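PDB 3SFT: protein-glutamate methylesterase/protein-glutamine glutaminase from Thermotoga maritima, which probably removes methyl groups from chemoreceptor methylglutamates and deamidates specific receptor glutamines in chemotaxis, through its C-terminal catalytic domain, the part present in this structure. Local coordinates for residues Gln41-Pro44 with Ser50-Met53; Ile12-Ser15 with Ser21-Met24. All blocks are in the same frame, centred on the assembly; numbering follows the deposited sequence.

Interaction 1: Gln41-Pro44 with Ser50-Met53; sequences QHMP and SLAM
Leu51 lays one methyl over the aliphatic part of Gln41. The contact belongs to the modified doubly wound alpha/beta fold of the methylesterase domain. It joins the C-terminal end of the parallel strand 37-41, and the loop after it, to the next helix, 48-58. The direct contact is apolar and involves three side chains. Leu51 CD2 sits 3.7 Å from Gln41 CB and 3.7 Å from Gln41 CG, so it rides over the bond between them. The two side chains cross at about a right angle. Leu51 holds CG anti to its backbone N (chi1 -179°), which carries the branch away from the helix and toward Gln41 at the strand end. Met43 comes in from further along the loop. Its chain is bent at chi2 and chi3, and its terminal methyl CE meets Leu51 CB at 4.1 Å. Leu51 is thus touched at its stem by one residue and at its branch by another. Pro19, on helix 18-22, touches both Gln41 and Leu51.

The polar interactions lie at the far end of Gln41. The amide is gripped at both ends: OE1 pairs with Ser14, and NE2 serves the carbonyl of Ser15. Where the strand passes into the loop, NE2 of Gln41 also donates to His42 O at 3.0 Å, bent to 147° at the hydrogen and tilted 26° from the carbonyl plane. These bonds leave the amide little freedom to flip. With a leucine here, the Ser14 hydroxyl and the carbonyl oxygens of Ser15 and His42 would probably lose their amide partner, and the loop carrying His42 would be less firmly held. His42 is a predicted active-site residue, and its NE2 is hydrogen-bonded to OD2 of Asp138, another one.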
loop_
_atom_site.group_PDB
_atom_site.type_symbol
_atom_site.label_atom_id
_atom_site.label_comp_id
_atom_site.label_asym_id
_atom_site.label_seq_id
_atom_site.Cartn_x
_atom_site.Cartn_y
_atom_site.Cartn_z
ATOM N N GLN A 41 6.797 1.805 0.051
ATOM C CA GLN A 41 7.595 2.210 1.200
ATOM C C GLN A 41 8.657 3.203 0.744
ATOM O O GLN A 41 9.433 2.903 -0.165
ATOM C CB GLN A 41 8.260 0.961 1.811
ATOM C CG GLN A 41 9.424 1.212 2.782
ATOM C CD GLN A 41 8.996 1.816 4.103
ATOM O OE1 GLN A 41 8.029 1.378 4.713
ATOM N NE2 GLN A 41 9.745 2.803 4.569
ATOM N N HIS A 42 8.676 4.384 1.364
ATOM C CA HIS A 42 9.666 5.420 1.044
ATOM C C HIS A 42 11.034 4.897 1.458
ATOM O O HIS A 42 11.225 4.465 2.594
ATOM C CB HIS A 42 9.402 6.716 1.819
ATOM C CG HIS A 42 8.087 7.360 1.513
ATOM N ND1 HIS A 42 7.695 8.550 2.087
ATOM C CD2 HIS A 42 7.072 6.980 0.705
ATOM C CE1 HIS A 42 6.495 8.874 1.647
ATOM N NE2 HIS A 42 6.093 7.940 0.807
ATOM N N MET A 43 11.985 4.942 0.537
ATOM C CA MET A 43 13.323 4.453 0.827
ATOM C C MET A 43 14.257 4.832 -0.312
ATOM O O MET A 43 13.834 4.905 -1.468
ATOM C CB MET A 43 13.285 2.929 0.990
ATOM C CG MET A 43 14.130 2.411 2.145
ATOM S SD MET A 43 13.373 1.016 2.993
ATOM C CE MET A 43 12.963 -0.055 1.574
ATOM N N PRO A 44 15.535 5.122 0.003
ATOM C CA PRO A 44 16.508 5.491 -1.029
ATOM C C PRO A 44 16.577 4.388 -2.083
ATOM O O PRO A 44 16.264 3.226 -1.798
ATOM C CB PRO A 44 17.814 5.580 -0.240
ATOM C CG PRO A 44 17.357 6.046 1.099
ATOM C CD PRO A 44 16.152 5.173 1.340
ATOM N N SER A 50 15.484 -5.178 -0.273
ATOM C CA SER A 50 15.809 -5.771 1.027
ATOM C C SER A 50 14.516 -6.020 1.792
ATOM O O SER A 50 14.346 -7.060 2.428
ATOM C CB SER A 50 16.736 -4.855 1.840
ATOM O OG SER A 50 16.078 -3.667 2.255
ATOM N N LEU A 51 13.602 -5.060 1.690
ATOM C CA LEU A 51 12.303 -5.143 2.338
ATOM C C LEU A 51 11.524 -6.359 1.836
ATOM O O LEU A 51 10.930 -7.087 2.632
ATOM C CB LEU A 51 11.505 -3.865 2.084
ATOM C CG LEU A 51 10.123 -3.811 2.732
ATOM C CD1 LEU A 51 10.232 -4.056 4.233
ATOM C CD2 LEU A 51 9.480 -2.468 2.440
ATOM N N ALA A 52 11.549 -6.584 0.523
ATOM C CA ALA A 52 10.852 -7.723 -0.077
ATOM C C ALA A 52 11.351 -9.030 0.527
ATOM O O ALA A 52 10.555 -9.859 0.964
ATOM C CB ALA A 52 11.041 -7.730 -1.596
ATOM N N MET A 53 12.670 -9.185 0.591
ATOM C CA MET A 53 13.281 -10.392 1.153
ATOM C C MET A 53 12.945 -10.574 2.628
ATOM O O MET A 53 12.628 -11.679 3.069
ATOM C CB MET A 53 14.799 -10.360 0.974
ATOM C CG MET A 53 15.266 -10.570 -0.458
ATOM S SD MET A 53 17.071 -10.616 -0.570
ATOM C CE MET A 53 17.429 -8.894 -0.851
#

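Interaction 2: Ile12-Ser15 with Ser21-Met24; sequences IGSS and SLDM
Ser14 OG bonds to Gln41 OE1, and Leu22 CD1 comes up to OG at 4.0 Å from a direction roughly perpendicular to that bond. The bond satisfies the buried hydroxyl, and the leucine methyl packs beside it. Ser14 CB points toward the helix. With OG turned between the backbone N and the carbonyl carbon (chi1 52°), the hydroxyl can meet both Gln41 OE1 and Leu22 CD1.

Leu22 carries its side of the contact alone. Its CG is anti to the carbonyl carbon (chi1 -75°), and its two methyls divide the work. CD1 goes to Ser14, and CD2 meets Ile12 CG2 at 4.2 Å. Ile12 and Ser14 point the same way from the strand, toward the helix, with Gly13 between them. This is the start of a beta-alpha-beta unit: strand 9-14, helix 18-22 and the parallel strand 37-41. Leu22 also touches Val39 of that third element and Leu132 from a loop. The strand itself is held in the sheet on both flanks. Ile12 makes backbone bonds with Val38 and Val40, and Gly13 with Val130 and Leu132.

Within 21-24, Met24 N donates to Ser21 O at 3.0 Å. Between these two residues, Asp23 makes a salt bridge with Arg54 of helix 48-58.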
loop_
_atom_site.group_PDB
_atom_site.type_symbol
_atom_site.label_atom_id
_atom_site.label_comp_id
_atom_site.label_asym_id
_atom_site.label_seq_id
_atom_site.Cartn_x
_atom_site.Cartn_y
_atom_site.Cartn_z
ATOM N N ILE A 12 -0.807 -0.216 0.404
ATOM C CA ILE A 12 -0.229 0.251 1.655
ATOM C C ILE A 12 0.862 1.274 1.410
ATOM O O ILE A 12 1.728 1.076 0.553
ATOM C CB ILE A 12 0.413 -0.917 2.441
ATOM C CG1 ILE A 12 -0.589 -2.067 2.603
ATOM C CG2 ILE A 12 0.916 -0.422 3.792
ATOM C CD1 ILE A 12 -0.098 -3.210 3.487
ATOM N N GLY A 13 0.815 2.359 2.177
ATOM C CA GLY A 13 1.807 3.413 2.073
ATOM C C GLY A 13 2.507 3.542 3.412
ATOM O O GLY A 13 1.856 3.590 4.454
ATOM N N SER A 14 3.832 3.608 3.387
ATOM C CA SER A 14 4.609 3.701 4.615
ATOM C C SER A 14 5.944 4.407 4.416
ATOM O O SER A 14 6.467 4.476 3.302
ATOM C CB SER A 14 4.860 2.297 5.166
ATOM O OG SER A 14 5.412 1.454 4.163
ATOM N N SER A 15 6.501 4.910 5.513
ATOM C CA SER A 15 7.782 5.583 5.475
ATOM C C SER A 15 8.607 5.240 6.720
ATOM O O SER A 15 9.019 4.097 6.885
ATOM C CB SER A 15 7.595 7.094 5.329
ATOM O OG SER A 15 8.813 7.706 4.949
ATOM N N SER A 21 6.293 -1.856 11.246
ATOM C CA SER A 21 4.843 -2.042 11.294
ATOM C C SER A 21 4.373 -3.108 10.316
ATOM O O SER A 21 3.435 -3.852 10.608
ATOM C CB SER A 21 4.112 -0.731 11.046
ATOM O OG SER A 21 4.265 0.114 12.168
ATOM N N LEU A 22 5.043 -3.194 9.173
ATOM C CA LEU A 22 4.711 -4.195 8.162
ATOM C C LEU A 22 4.966 -5.604 8.706
ATOM O O LEU A 22 4.283 -6.552 8.320
ATOM C CB LEU A 22 5.515 -3.953 6.883
ATOM C CG LEU A 22 5.046 -2.770 6.029
ATOM C CD1 LEU A 22 6.115 -2.382 5.021
ATOM C CD2 LEU A 22 3.753 -3.135 5.325
ATOM N N ASP A 23 5.925 -5.719 9.627
ATOM C CA ASP A 23 6.256 -7.001 10.257
ATOM C C ASP A 23 5.087 -7.514 11.081
ATOM O O ASP A 23 4.982 -8.712 11.324
ATOM C CB ASP A 23 7.468 -6.868 11.189
ATOM C CG ASP A 23 8.784 -6.780 10.446
ATOM O OD1 ASP A 23 8.834 -7.092 9.236
ATOM O OD2 ASP A 23 9.781 -6.397 11.090
ATOM N N MET A 24 4.253 -6.593 11.561
ATOM C CA MET A 24 3.078 -6.940 12.357
ATOM C C MET A 24 1.860 -7.183 11.463
ATOM O O MET A 24 0.819 -7.639 11.938
ATOM C CB MET A 24 2.737 -5.806 13.331
ATOM C CG MET A 24 3.786 -5.493 14.383
ATOM S SD MET A 24 3.203 -4.212 15.550
ATOM C CE MET A 24 4.271 -2.845 15.106
#

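How the interactions relate
The two contacts follow each other along the chain, and their centres lie 10 Å apart. Gln41 of interaction 1 and the Ser14-Ser15 end of interaction 2 join them directly. Gln41 OE1 is 2.7 Å from Ser14 OG, and Gln41 NE2 is 2.8 Å from Ser15 O. The amide thus ties the ends of strands 9-14 and 37-41 together, just where the predicted active-site residues Ser15 and His42 leave them. His42 ND1 comes close to Ser15 OG, at 3.2 Å, while Asp138 meets the imidazole at NE2. This arrangement is consistent with a Ser-His-Asp catalytic triad, with the two ring nitrogens in roles exchanged relative to the classical serine proteases.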